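Local coordinates for protein caprin-2 (PDB 4OUS) that probably takes part in canonical Wnt signalling through its C1q domain, which assembles as a trimer and binds calcium, at residues A7-T13 / A26-T32; R44-T50 / L102-V108; H58-L62 / G115-G119. The protein carries 1 engineered substitution. All coordinates share one frame; numbering follows the deposited sequence. Where two conformers were deposited one is given.

Contact 1. Residues A7-T13 / A26-T32; sequences AFSAART and AFDLLHT
The Phe27 ring turns an edge to the backbone of 7-13, its CD2 3.6 Å from Ala11 C, while Ala10 CB packs against Phe27 CB. The guanidinium of Arg12 takes Ala26 O near its edge: NH1 donates to that oxygen at 2.9 Å, from above the carbonyl plane, and a water joins the same NH1 to Ala26 N. The bend at chi3 (141°) swings the arginine head over to Ala26, and NE and NH2 bond to the carbonyls of Ala14 and Asn15. A leucine in place of this arginine would probably leave the carbonyls of Ala26, Ala14 and Asn15 without their donor. One face of the His31 imidazole is covered by Leu29 CD2, and a water at its edge bridges ND1 to Ser9 OG, itself bonded to Ser128 OG and to Val99 N of the second subunit. The Asp28 carboxylate grips Thr13 twice: OD1 takes Thr13 N on its syn lone pair at 2.9 Å, and OD2 takes Thr13 OG1 at 2.6 Å. Backbone bonds pair the strands antiparallel. Asp28 and Leu29 both face Ala11 in a classic beta bulge, within the five-stranded sheet of the C1q jelly roll.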
ATOM      1  N   ALA A   7      -7.087  -7.318  14.302  1.00  7.15           N
ATOM      2  CA  ALA A   7      -6.433  -6.301  13.493  1.00  7.54           C
ATOM      3  C   ALA A   7      -5.383  -5.605  14.318  1.00  6.62           C
ATOM      4  O   ALA A   7      -5.599  -5.325  15.493  1.00  8.54           O
ATOM      5  CB  ALA A   7      -7.446  -5.290  12.967  1.00  8.50           C
ATOM      6  N   PHE A   8      -4.242  -5.306  13.710  1.00  7.21           N
ATOM      7  CA  PHE A   8      -3.231  -4.509  14.380  1.00  6.52           C
ATOM      8  C   PHE A   8      -2.688  -3.471  13.421  1.00  6.39           C
ATOM      9  O   PHE A   8      -2.724  -3.649  12.194  1.00  6.43           O
ATOM     10  CB  PHE A   8      -2.086  -5.371  14.939  1.00  7.37           C
ATOM     11  CG  PHE A   8      -1.218  -5.984  13.883  1.00  7.05           C
ATOM     12  CD1 PHE A   8      -0.063  -5.353  13.453  1.00  8.23           C
ATOM     13  CD2 PHE A   8      -1.562  -7.196  13.314  1.00  8.01           C
ATOM     14  CE1 PHE A   8       0.720  -5.921  12.463  1.00  8.55           C
ATOM     15  CE2 PHE A   8      -0.780  -7.770  12.338  1.00  9.07           C
ATOM     16  CZ  PHE A   8       0.361  -7.128  11.910  1.00  9.56           C
ATOM     17  N   SER A   9      -2.163  -2.394  13.989  1.00  5.87           N
ATOM     18  CA  SER A   9      -1.528  -1.365  13.194  1.00  6.30           C
ATOM     19  C   SER A   9      -0.415  -0.782  14.040  1.00  5.34           C
ATOM     20  O   SER A   9      -0.677  -0.145  15.066  1.00  6.60           O
ATOM     21  CB  SER A   9      -2.548  -0.318  12.769  1.00  7.40           C
ATOM     22  OG  SER A   9      -2.036   0.488  11.730  1.00  9.55           O
ATOM     23  N   ALA A  10       0.822  -1.047  13.627  1.00  5.74           N
ATOM     24  CA  ALA A  10       1.999  -0.751  14.420  1.00  5.93           C
ATOM     25  C   ALA A  10       2.908   0.239  13.712  1.00  6.18           C
ATOM     26  O   ALA A  10       2.865   0.375  12.481  1.00  6.63           O
ATOM     27  CB  ALA A  10       2.757  -2.027  14.728  1.00  7.87           C
ATOM     28  N   ALA A  11       3.745   0.912  14.492  1.00  6.05           N
ATOM     29  CA  ALA A  11       4.715   1.840  13.940  1.00  5.91           C
ATOM     30  C   ALA A  11       5.986   1.800  14.763  1.00  6.06           C
ATOM     31  O   ALA A  11       5.967   1.464  15.956  1.00  7.35           O
ATOM     32  CB  ALA A  11       4.161   3.250  13.896  1.00  7.51           C
ATOM     33  N   ARG A  12       7.093   2.156  14.127  1.00  6.41           N
ATOM     34  CA  ARG A  12       8.352   2.232  14.834  1.00  7.90           C
ATOM     35  C   ARG A  12       8.764   3.682  15.003  1.00  8.14           C
ATOM     36  O   ARG A  12       8.842   4.437  14.025  1.00 10.78           O
ATOM     37  CB  ARG A  12       9.428   1.442  14.106  1.00 16.44           C
ATOM     38  CG  ARG A  12      10.333   0.732  15.080  1.00 23.96           C
ATOM     39  CD  ARG A  12      11.577   0.255  14.414  1.00 19.32           C
ATOM     40  NE  ARG A  12      12.723   0.426  15.291  1.00 12.89           N
ATOM     41  CZ  ARG A  12      13.215  -0.521  16.079  1.00 11.69           C
ATOM     42  NH1 ARG A  12      12.652  -1.724  16.109  1.00 13.80           N
ATOM     43  NH2 ARG A  12      14.280  -0.264  16.830  1.00 14.76           N
ATOM     44  N   THR A  13       9.020   4.074  16.249  1.00  8.52           N
ATOM     45  CA  THR A  13       9.271   5.483  16.535  1.00  9.24           C
ATOM     46  C   THR A  13      10.722   5.775  16.892  1.00  8.44           C
ATOM     47  O   THR A  13      11.061   6.909  17.224  1.00 10.58           O
ATOM     48  CB  THR A  13       8.364   6.008  17.672  1.00 11.31           C
ATOM     49  OG1 THR A  13       8.698   5.358  18.903  1.00 11.30           O
ATOM     50  CG2 THR A  13       6.898   5.779  17.348  1.00 14.64           C
ATOM     51  N   ALA A  26      11.114  -5.142  15.492  1.00  7.30           N
ATOM     52  CA  ALA A  26      10.153  -4.800  16.535  1.00  7.93           C
ATOM     53  C   ALA A  26       9.426  -3.507  16.181  1.00  7.63           C
ATOM     54  O   ALA A  26       9.990  -2.636  15.515  1.00  8.94           O
ATOM     55  CB  ALA A  26      10.862  -4.663  17.876  1.00  9.13           C
ATOM     56  N   PHE A  27       8.174  -3.382  16.609  1.00  7.55           N
ATOM     57  CA  PHE A  27       7.418  -2.146  16.426  1.00  7.83           C
ATOM     58  C   PHE A  27       6.871  -1.724  17.776  1.00  7.99           C
ATOM     59  O   PHE A  27       6.043  -2.428  18.347  1.00 10.07           O
ATOM     60  CB  PHE A  27       6.273  -2.323  15.424  1.00  8.10           C
ATOM     61  CG  PHE A  27       6.728  -2.453  13.997  1.00  7.32           C
ATOM     62  CD1 PHE A  27       7.155  -3.671  13.502  1.00  7.36           C
ATOM     63  CD2 PHE A  27       6.727  -1.353  13.156  1.00  8.06           C
ATOM     64  CE1 PHE A  27       7.577  -3.790  12.199  1.00  7.87           C
ATOM     65  CE2 PHE A  27       7.151  -1.462  11.854  1.00  8.34           C
ATOM     66  CZ  PHE A  27       7.580  -2.683  11.372  1.00  8.08           C
ATOM     67  N   ASP A  28       7.323  -0.586  18.286  1.00  7.97           N
ATOM     68  CA  ASP A  28       7.035  -0.196  19.663  1.00  9.11           C
ATOM     69  C   ASP A  28       5.645   0.394  19.870  1.00  7.72           C
ATOM     70  O   ASP A  28       5.101   0.322  20.980  1.00 10.63           O
ATOM     71  CB  ASP A  28       8.084   0.809  20.147  1.00  9.79           C
ATOM     72  CG  ASP A  28       8.150   2.039  19.267  1.00  8.91           C
ATOM     73  OD1 ASP A  28       8.764   1.959  18.182  1.00 10.10           O
ATOM     74  OD2 ASP A  28       7.582   3.086  19.650  1.00 11.08           O
ATOM     75  N   LEU A  29       5.081   0.992  18.827  1.00  7.74           N
ATOM     76  CA  LEU A  29       3.839   1.729  18.966  1.00  7.77           C
ATOM     77  C   LEU A  29       2.702   1.011  18.260  1.00  6.96           C
ATOM     78  O   LEU A  29       2.882   0.487  17.154  1.00  7.88           O
ATOM     79  CB  LEU A  29       4.017   3.143  18.409  1.00  8.20           C
ATOM     80  CG  LEU A  29       2.832   4.091  18.577  1.00  9.32           C
ATOM     81  CD1 LEU A  29       3.337   5.500  18.819  1.00 10.69           C
ATOM     82  CD2 LEU A  29       1.917   4.062  17.363  1.00 10.35           C
ATOM     83  N   LEU A  30       1.532   1.001  18.894  1.00  8.02           N
ATOM     84  CA  LEU A  30       0.331   0.439  18.292  1.00  7.55           C
ATOM     85  C   LEU A  30      -0.814   1.442  18.291  1.00  7.52           C
ATOM     86  O   LEU A  30      -1.093   2.079  19.315  1.00  8.36           O
ATOM     87  CB  LEU A  30      -0.106  -0.826  19.035  1.00  8.22           C
ATOM     88  CG  LEU A  30       0.696  -2.092  18.750  1.00  8.55           C
ATOM     89  CD1 LEU A  30       0.493  -3.114  19.849  1.00  9.90           C
ATOM     90  CD2 LEU A  30       0.278  -2.677  17.409  1.00 10.12           C
ATOM     91  N   HIS A  31      -1.481   1.575  17.150  1.00  7.91           N
ATOM     92  CA  HIS A  31      -2.746   2.292  17.095  1.00  7.51           C
ATOM     93  C   HIS A  31      -3.911   1.373  17.415  1.00  8.07           C
ATOM     94  O   HIS A  31      -4.929   1.824  17.944  1.00 10.98           O
ATOM     95  CB  HIS A  31      -2.957   2.917  15.720  1.00  8.73           C
ATOM     96  CG  HIS A  31      -2.045   4.067  15.440  1.00 10.04           C
ATOM     97  ND1 HIS A  31      -1.164   4.077  14.382  1.00 14.80           N
ATOM     98  CD2 HIS A  31      -1.879   5.248  16.079  1.00 13.78           C
ATOM     99  CE1 HIS A  31      -0.491   5.213  14.380  1.00 16.72           C
ATOM    100  NE2 HIS A  31      -0.908   5.944  15.397  1.00 15.46           N
ATOM    101  N   THR A  32      -3.802   0.102  17.030  0.51  8.63           N
ATOM    102  CA  THR A  32      -4.832  -0.899  17.304  0.51  7.90           C
ATOM    103  C   THR A  32      -4.186  -2.260  17.495  0.51  7.25           C
ATOM    104  O   THR A  32      -3.151  -2.552  16.897  0.51  6.88           O
ATOM    105  CB  THR A  32      -5.880  -1.019  16.163  0.51 16.25           C
ATOM    106  OG1 THR A  32      -5.213  -1.183  14.905  0.51 14.65           O
ATOM    107  CG2 THR A  32      -6.799   0.193  16.100  0.51 14.50           C
TER
HETATM  108  O   HOH W   1       0.122   2.157  12.383  0.65 11.29           O
HETATM  109  O   HOH W   2      13.813  -4.393  16.302  0.88 13.32           O

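Contact 2. Residues R44-T50 / L102-V108; sequences RFTCPAT and LFQGDQV
Gln107 lies alongside Thr46, both pointing the same way from a non-hydrogen-bonded antiparallel pair, and crosses Arg44 at about a right angle. Here, in the C1q jelly roll, strand 44-46 meets the start of strand 107-114, just after a type II beta turn from Phe103 to Asp106. The Gln107 amide serves both neighbours: NE2 donates to Thr46 OG1 at 3.1 Å, nearly straight (166°) and in the amide plane, whereas OE1 receives only a weak, bent bond from Arg44 NH1. Arg44 also makes a cation-pi contact with Trp109. On the other side of the strands, Phe45 brings its ring edge to Leu102 CD1, at 4.1 Å from CE2, and to Val108 CB. The Cys47 SG, anti to the backbone N (chi1 176°), lies 3.7 Å from Leu102 CB. The turn is held from within by Asp106 OD2, which accepts Phe103 N from above the carboxylate plane, and from across by Cys47, whose N and O bond Asp106 O and Gly105 N. Gly105 has backbone angles at which any side chain would collide with Gln104 O. At the turn's second residue, Gln104 N donates to Thr50 OG1 at 3.1 Å. Thr50 CG2 lies 4.0 Å from Phe103 CD1.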
ATOM      1  N   ARG A  44       6.124  -9.810  16.044  1.00  8.87           N
ATOM      2  CA  ARG A  44       5.364 -10.909  15.457  1.00  8.58           C
ATOM      3  C   ARG A  44       3.869 -10.826  15.720  1.00  7.56           C
ATOM      4  O   ARG A  44       3.420 -10.586  16.850  1.00  7.95           O
ATOM      5  CB  ARG A  44       5.883 -12.259  15.969  1.00 10.57           C
ATOM      6  CG  ARG A  44       7.305 -12.580  15.522  1.00 11.58           C
ATOM      7  CD  ARG A  44       7.832 -13.860  16.159  1.00 17.74           C
ATOM      8  NE  ARG A  44       9.092 -14.277  15.546  1.00 19.45           N
ATOM      9  CZ  ARG A  44       9.211 -15.298  14.702  1.00 19.39           C
ATOM     10  NH1 ARG A  44       8.148 -16.022  14.379  1.00 24.92           N
ATOM     11  NH2 ARG A  44      10.395 -15.599  14.186  1.00 21.72           N
ATOM     12  N   PHE A  45       3.111 -11.047  14.653  1.00  7.19           N
ATOM     13  CA  PHE A  45       1.686 -11.331  14.726  1.00  6.89           C
ATOM     14  C   PHE A  45       1.480 -12.835  14.817  1.00  7.22           C
ATOM     15  O   PHE A  45       2.018 -13.572  13.992  1.00  8.63           O
ATOM     16  CB  PHE A  45       0.981 -10.783  13.487  1.00  7.38           C
ATOM     17  CG  PHE A  45      -0.457 -11.196  13.380  1.00  7.08           C
ATOM     18  CD1 PHE A  45      -1.425 -10.565  14.137  1.00  8.63           C
ATOM     19  CD2 PHE A  45      -0.841 -12.216  12.529  1.00  8.14           C
ATOM     20  CE1 PHE A  45      -2.755 -10.936  14.042  1.00  9.93           C
ATOM     21  CE2 PHE A  45      -2.170 -12.590  12.427  1.00  9.75           C
ATOM     22  CZ  PHE A  45      -3.126 -11.950  13.186  1.00 10.44           C
ATOM     23  N   THR A  46       0.710 -13.290  15.798  1.00  7.96           N
ATOM     24  CA  THR A  46       0.379 -14.705  15.893  1.00  9.15           C
ATOM     25  C   THR A  46      -1.059 -14.922  15.453  1.00  8.32           C
ATOM     26  O   THR A  46      -1.974 -14.252  15.933  1.00  9.99           O
ATOM     27  CB  THR A  46       0.584 -15.229  17.319  1.00 10.47           C
ATOM     28  OG1 THR A  46       1.957 -15.052  17.682  1.00 12.19           O
ATOM     29  CG2 THR A  46       0.243 -16.708  17.404  1.00 12.29           C
ATOM     30  N   CYS A  47      -1.255 -15.858  14.532  1.00  8.59           N
ATOM     31  CA  CYS A  47      -2.588 -16.172  14.049  1.00  9.06           C
ATOM     32  C   CYS A  47      -3.426 -16.841  15.135  1.00  9.48           C
ATOM     33  O   CYS A  47      -3.049 -17.901  15.627  1.00 10.12           O
ATOM     34  CB  CYS A  47      -2.495 -17.084  12.833  1.00  8.99           C
ATOM     35  SG  CYS A  47      -4.073 -17.643  12.221  1.00 10.06           S
ATOM     36  N   PRO A  48      -4.572 -16.241  15.499  1.00  9.49           N
ATOM     37  CA  PRO A  48      -5.422 -16.837  16.538  1.00 10.07           C
ATOM     38  C   PRO A  48      -6.461 -17.811  15.997  1.00 10.27           C
ATOM     39  O   PRO A  48      -7.091 -18.526  16.774  1.00 12.67           O
ATOM     40  CB  PRO A  48      -6.119 -15.624  17.142  1.00 11.39           C
ATOM     41  CG  PRO A  48      -6.291 -14.710  15.970  1.00 12.25           C
ATOM     42  CD  PRO A  48      -5.044 -14.893  15.124  1.00  9.56           C
ATOM     43  N   ALA A  49      -6.649 -17.812  14.683  1.00 10.43           N
ATOM     44  CA  ALA A  49      -7.697 -18.603  14.062  1.00 11.53           C
ATOM     45  C   ALA A  49      -7.382 -18.764  12.593  1.00 10.30           C
ATOM     46  O   ALA A  49      -7.082 -17.791  11.901  1.00 10.77           O
ATOM     47  CB  ALA A  49      -9.057 -17.946  14.252  1.00 15.47           C
ATOM     48  N   THR A  50      -7.427 -20.001  12.126  1.00 11.01           N
ATOM     49  CA  THR A  50      -7.160 -20.290  10.730  1.00 10.59           C
ATOM     50  C   THR A  50      -8.065 -19.430   9.853  1.00 10.07           C
ATOM     51  O   THR A  50      -9.247 -19.253  10.151  1.00 11.12           O
ATOM     52  CB  THR A  50      -7.348 -21.787  10.465  1.00 11.41           C
ATOM     53  OG1 THR A  50      -6.374 -22.501  11.239  1.00 12.44           O
ATOM     54  CG2 THR A  50      -7.180 -22.126   8.996  1.00 12.84           C
ATOM     55  N   LEU A 102      -3.511 -18.352   6.660  1.00  8.02           N
ATOM     56  CA  LEU A 102      -2.773 -18.706   7.865  1.00  8.20           C
ATOM     57  C   LEU A 102      -3.481 -19.809   8.628  1.00  8.72           C
ATOM     58  O   LEU A 102      -4.701 -19.952   8.550  1.00 10.19           O
ATOM     59  CB  LEU A 102      -2.599 -17.497   8.781  1.00  7.68           C
ATOM     60  CG  LEU A 102      -1.881 -16.279   8.206  1.00  7.93           C
ATOM     61  CD1 LEU A 102      -1.802 -15.199   9.268  1.00  8.87           C
ATOM     62  CD2 LEU A 102      -0.498 -16.639   7.697  1.00  9.06           C
ATOM     63  N   PHE A 103      -2.695 -20.575   9.375  1.00  9.02           N
ATOM     64  CA  PHE A 103      -3.219 -21.547  10.319  1.00  9.24           C
ATOM     65  C   PHE A 103      -2.976 -21.045  11.719  1.00 10.02           C
ATOM     66  O   PHE A 103      -1.997 -20.337  11.959  1.00 10.52           O
ATOM     67  CB  PHE A 103      -2.560 -22.903  10.119  1.00 10.71           C
ATOM     68  CG  PHE A 103      -2.888 -23.529   8.810  1.00 11.38           C
ATOM     69  CD1 PHE A 103      -3.936 -24.428   8.708  1.00 14.93           C
ATOM     70  CD2 PHE A 103      -2.166 -23.208   7.672  1.00 12.50           C
ATOM     71  CE1 PHE A 103      -4.253 -25.007   7.496  1.00 17.48           C
ATOM     72  CE2 PHE A 103      -2.477 -23.785   6.456  1.00 16.89           C
ATOM     73  CZ  PHE A 103      -3.523 -24.685   6.369  1.00 19.00           C
ATOM     74  N   GLN A 104      -3.862 -21.403  12.641  1.00 10.57           N
ATOM     75  CA  GLN A 104      -3.703 -20.990  14.025  1.00 11.12           C
ATOM     76  C   GLN A 104      -2.291 -21.307  14.507  1.00 10.11           C
ATOM     77  O   GLN A 104      -1.790 -22.418  14.320  1.00 12.33           O
ATOM     78  CB  GLN A 104      -4.741 -21.666  14.918  1.00 13.17           C
ATOM     79  CG  GLN A 104      -4.679 -21.188  16.360  1.00 16.40           C
ATOM     80  CD  GLN A 104      -5.774 -21.774  17.225  1.00 25.21           C
ATOM     81  OE1 GLN A 104      -6.725 -22.370  16.722  1.00 31.45           O
ATOM     82  NE2 GLN A 104      -5.646 -21.603  18.536  1.00 28.85           N
ATOM     83  N   GLY A 105      -1.643 -20.311  15.096  1.00 10.27           N
ATOM     84  CA  GLY A 105      -0.293 -20.479  15.599  1.00 10.56           C
ATOM     85  C   GLY A 105       0.791 -19.974  14.663  1.00 10.21           C
ATOM     86  O   GLY A 105       1.913 -19.724  15.103  1.00 11.84           O
ATOM     87  N   ASP A 106       0.479 -19.836  13.373  1.00  9.50           N
ATOM     88  CA  ASP A 106       1.425 -19.238  12.435  1.00  8.65           C
ATOM     89  C   ASP A 106       1.823 -17.843  12.894  1.00  8.88           C
ATOM     90  O   ASP A 106       1.019 -17.118  13.490  1.00 10.72           O
ATOM     91  CB  ASP A 106       0.835 -19.134  11.027  1.00  9.87           C
ATOM     92  CG  ASP A 106       0.822 -20.450  10.285  1.00 10.15           C
ATOM     93  OD1 ASP A 106       1.452 -21.423  10.751  1.00 12.30           O
ATOM     94  OD2 ASP A 106       0.183 -20.494   9.211  1.00 11.55           O
ATOM     95  N   GLN A 107       3.057 -17.460  12.598  1.00  8.24           N
ATOM     96  CA  GLN A 107       3.516 -16.122  12.935  1.00  9.26           C
ATOM     97  C   GLN A 107       3.942 -15.348  11.699  1.00  7.94           C
ATOM     98  O   GLN A 107       4.600 -15.889  10.808  1.00  9.73           O
ATOM     99  CB  GLN A 107       4.648 -16.204  13.950  1.00 12.06           C
ATOM    100  CG  GLN A 107       4.154 -16.702  15.302  1.00 14.76           C
ATOM    101  CD  GLN A 107       5.224 -16.691  16.364  1.00 19.97           C
ATOM    102  OE1 GLN A 107       6.368 -17.058  16.107  1.00 20.30           O
ATOM    103  NE2 GLN A 107       4.859 -16.271  17.569  1.00 25.98           N
ATOM    104  N   VAL A 108       3.537 -14.086  11.640  1.00  7.28           N
ATOM    105  CA  VAL A 108       3.858 -13.231  10.513  1.00  6.54           C
ATOM    106  C   VAL A 108       4.621 -12.029  11.060  1.00  6.34           C
ATOM    107  O   VAL A 108       4.240 -11.459  12.090  1.00  6.94           O
ATOM    108  CB  VAL A 108       2.585 -12.804   9.752  1.00  7.19           C
ATOM    109  CG1 VAL A 108       2.921 -11.834   8.634  1.00  7.03           C
ATOM    110  CG2 VAL A 108       1.865 -14.031   9.197  1.00  8.64           C
TER
HETATM  111  O   HOH W   3      -8.386 -22.118  14.079  0.88 15.93           O

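Contact 3. Residues H58-L62 / G115-G119; sequences HILKL and GAIYG
Leu60 and Tyr118 both carry CG opposite the backbone N (chi1 -169° and -174°), which lays the two side chains alongside each other, pointing the same way, with Leu60 CD2 3.8 Å from Tyr118 CD2. Leu62 is turned differently: its CG stands beside its own N (chi1 -63°), which carries the branch point towards Ala116, and from there CD1 goes to Ala116 and CD2 to Tyr118. The side chains gather round a single backbone bridge, Lys61 with Ile117, where the end of strand 51-60 in the C1q jelly roll is joined to the loop that links strands 107-114 and 125-134.

Two backbone hydrogen bonds flank the bridge. Tyr118 N gives an almost straight bond to Leu60 O at 2.8 Å, and Leu62 N reaches Ala116 O at 2.9 Å from well above the carbonyl plane. Around them the packing is apolar. Ile59 CG2 is set among the branches of Ile117, nearest to CG1 at 3.6 Å, and the two side chains meet at a slant; Ile59 also leans on Leu68 and Ile70 of strand 68-74. The phenol ring of Tyr118 meets Leu62 CD2 at its edge, and the His91 ring packs edge-to-face with the Tyr118 ring. Leu60 also touches Tyr83 of the second subunit, and its side chain lies about 8 Å from a bound calcium ion.

Lys61 folds back through bends at chi3 and chi4, bringing NZ to Leu62 O at 3.0 Å, nearly along the C=O axis; NZ also bonds Val66 O, its strongest partner. A water accepts from Ala116 N and, weakly, from Lys61 NZ. The CD1 methyl of Leu62 sits 3.6 Å from Ala116 CB.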
ATOM      1  N   HIS A  58       5.036  -0.374   5.255  1.00  4.76           N
ATOM      2  CA  HIS A  58       5.731   0.753   4.649  1.00  5.33           C
ATOM      3  C   HIS A  58       6.919   1.065   5.538  1.00  5.36           C
ATOM      4  O   HIS A  58       6.710   1.459   6.689  1.00  6.62           O
ATOM      5  CB  HIS A  58       4.828   1.986   4.553  1.00  6.48           C
ATOM      6  CG  HIS A  58       3.741   1.874   3.535  1.00  6.12           C
ATOM      7  ND1 HIS A  58       2.519   1.286   3.787  1.00  6.91           N
ATOM      8  CD2 HIS A  58       3.704   2.296   2.251  1.00  7.39           C
ATOM      9  CE1 HIS A  58       1.779   1.349   2.693  1.00  8.04           C
ATOM     10  NE2 HIS A  58       2.472   1.960   1.750  1.00  8.89           N
ATOM     11  N   ILE A  59       8.142   0.899   5.043  1.00  5.50           N
ATOM     12  CA  ILE A  59       9.319   1.080   5.884  1.00  5.84           C
ATOM     13  C   ILE A  59      10.239   2.137   5.274  1.00  5.39           C
ATOM     14  O   ILE A  59      10.692   1.984   4.143  1.00  6.30           O
ATOM     15  CB  ILE A  59      10.085  -0.246   6.066  1.00  6.82           C
ATOM     16  CG1 ILE A  59       9.163  -1.369   6.580  1.00  7.53           C
ATOM     17  CG2 ILE A  59      11.278  -0.046   6.979  1.00  7.22           C
ATOM     18  CD1 ILE A  59       8.589  -1.150   7.959  1.00  8.01           C
ATOM     19  N   LEU A  60      10.509   3.208   6.015  1.00  5.71           N
ATOM     20  CA  LEU A  60      11.385   4.271   5.539  1.00  5.95           C
ATOM     21  C   LEU A  60      12.823   3.960   5.937  1.00  5.89           C
ATOM     22  O   LEU A  60      13.087   3.669   7.108  1.00  6.65           O
ATOM     23  CB  LEU A  60      10.955   5.621   6.119  1.00  6.89           C
ATOM     24  CG  LEU A  60      11.621   6.853   5.505  1.00  7.23           C
ATOM     25  CD1 LEU A  60      11.070   7.117   4.111  1.00 10.18           C
ATOM     26  CD2 LEU A  60      11.454   8.076   6.399  1.00  9.54           C
ATOM     27  N   LYS A  61      13.749   4.020   4.982  1.00  6.46           N
ATOM     28  CA  LYS A  61      15.152   3.747   5.288  1.00  6.92           C
ATOM     29  C   LYS A  61      15.882   4.974   5.800  1.00  6.84           C
ATOM     30  O   LYS A  61      15.492   6.107   5.507  1.00  7.93           O
ATOM     31  CB  LYS A  61      15.885   3.204   4.060  1.00  7.66           C
ATOM     32  CG  LYS A  61      16.172   4.231   2.968  1.00  7.67           C
ATOM     33  CD  LYS A  61      16.732   3.595   1.687  1.00  8.26           C
ATOM     34  CE  LYS A  61      18.054   2.865   1.902  1.00  9.08           C
ATOM     35  NZ  LYS A  61      19.154   3.791   2.275  1.00  9.56           N
ATOM     36  N   LEU A  62      16.948   4.740   6.560  1.00  8.12           N
ATOM     37  CA  LEU A  62      17.889   5.803   6.881  1.00  8.32           C
ATOM     38  C   LEU A  62      18.559   6.290   5.604  1.00  8.99           C
ATOM     39  O   LEU A  62      18.757   5.529   4.645  1.00  9.62           O
ATOM     40  CB  LEU A  62      18.956   5.331   7.872  1.00  8.77           C
ATOM     41  CG  LEU A  62      18.484   4.890   9.257  1.00  9.59           C
ATOM     42  CD1 LEU A  62      19.674   4.691  10.184  1.00 10.97           C
ATOM     43  CD2 LEU A  62      17.524   5.901   9.841  1.00 10.88           C
ATOM     44  N   GLY A 115      20.134  -3.070   5.478  1.00  7.50           N
ATOM     45  CA  GLY A 115      19.778  -1.672   5.585  1.00  8.09           C
ATOM     46  C   GLY A 115      19.437  -1.279   7.004  1.00  7.03           C
ATOM     47  O   GLY A 115      19.695  -2.022   7.957  1.00  8.82           O
ATOM     48  N   ALA A 116      18.871  -0.089   7.143  1.00  7.39           N
ATOM     49  CA  ALA A 116      18.536   0.468   8.443  1.00  7.98           C
ATOM     50  C   ALA A 116      17.259   1.282   8.310  1.00  6.74           C
ATOM     51  O   ALA A 116      17.000   1.877   7.260  1.00  8.09           O
ATOM     52  CB  ALA A 116      19.675   1.325   8.980  1.00  9.53           C
ATOM     53  N   ILE A 117      16.470   1.300   9.380  1.00  7.07           N
ATOM     54  CA  ILE A 117      15.120   1.850   9.373  1.00  6.82           C
ATOM     55  C   ILE A 117      15.008   3.151  10.157  1.00  6.58           C
ATOM     56  O   ILE A 117      15.526   3.256  11.270  1.00  7.63           O
ATOM     57  CB  ILE A 117      14.127   0.824   9.966  1.00  7.14           C
ATOM     58  CG1 ILE A 117      14.160  -0.462   9.137  1.00  7.48           C
ATOM     59  CG2 ILE A 117      12.718   1.406  10.075  1.00  7.98           C
ATOM     60  CD1 ILE A 117      13.316  -1.588   9.692  1.00  8.43           C
ATOM     61  N   TYR A 118      14.306   4.122   9.579  1.00  6.62           N
ATOM     62  CA  TYR A 118      14.007   5.378  10.236  1.00  7.07           C
ATOM     63  C   TYR A 118      12.787   5.283  11.136  1.00  6.41           C
ATOM     64  O   TYR A 118      11.696   4.898  10.690  1.00  7.88           O
ATOM     65  CB  TYR A 118      13.770   6.469   9.190  1.00  7.89           C
ATOM     66  CG  TYR A 118      13.602   7.837   9.796  1.00  8.68           C
ATOM     67  CD1 TYR A 118      14.709   8.594  10.148  1.00 10.53           C
ATOM     68  CD2 TYR A 118      12.340   8.366  10.037  1.00  8.71           C
ATOM     69  CE1 TYR A 118      14.567   9.845  10.717  1.00 13.09           C
ATOM     70  CE2 TYR A 118      12.188   9.616  10.605  1.00 10.58           C
ATOM     71  CZ  TYR A 118      13.302  10.351  10.941  1.00 11.12           C
ATOM     72  OH  TYR A 118      13.155  11.599  11.504  1.00 15.33           O
ATOM     73  N   GLY A 119      12.964   5.653  12.397  1.00  7.69           N
ATOM     74  CA  GLY A 119      11.859   5.752  13.329  1.00  8.65           C
ATOM     75  C   GLY A 119      11.774   7.131  13.942  1.00  8.34           C
ATOM     76  O   GLY A 119      12.786   7.700  14.359  1.00 11.30           O
TER
HETATM   77  O   HOH W   4      19.360   1.630   4.739  1.00 11.38           O

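Contact 3 is the most buried of the three, while contacts 1 and 2 each combine buried residues with an exposed margin. Contacts 1 and 3 reach the same sheet, through strands 7-12 and 51-60, and both touch the second subunit; Phe27 and Ile59 pack together between them. Contact 2 belongs to the other sheet, meets no other chain of the assembly, and lies with its centre about 26 Å from that of contact 3, across the middle of the chain. It still joins contact 1 through the rings of Phe45 and Phe8. Chemistry follows place: contact 3 relies mainly on aliphatic packing, whereas carboxylate, amide and guanidinium groups bind the margins of contacts 1 and 2.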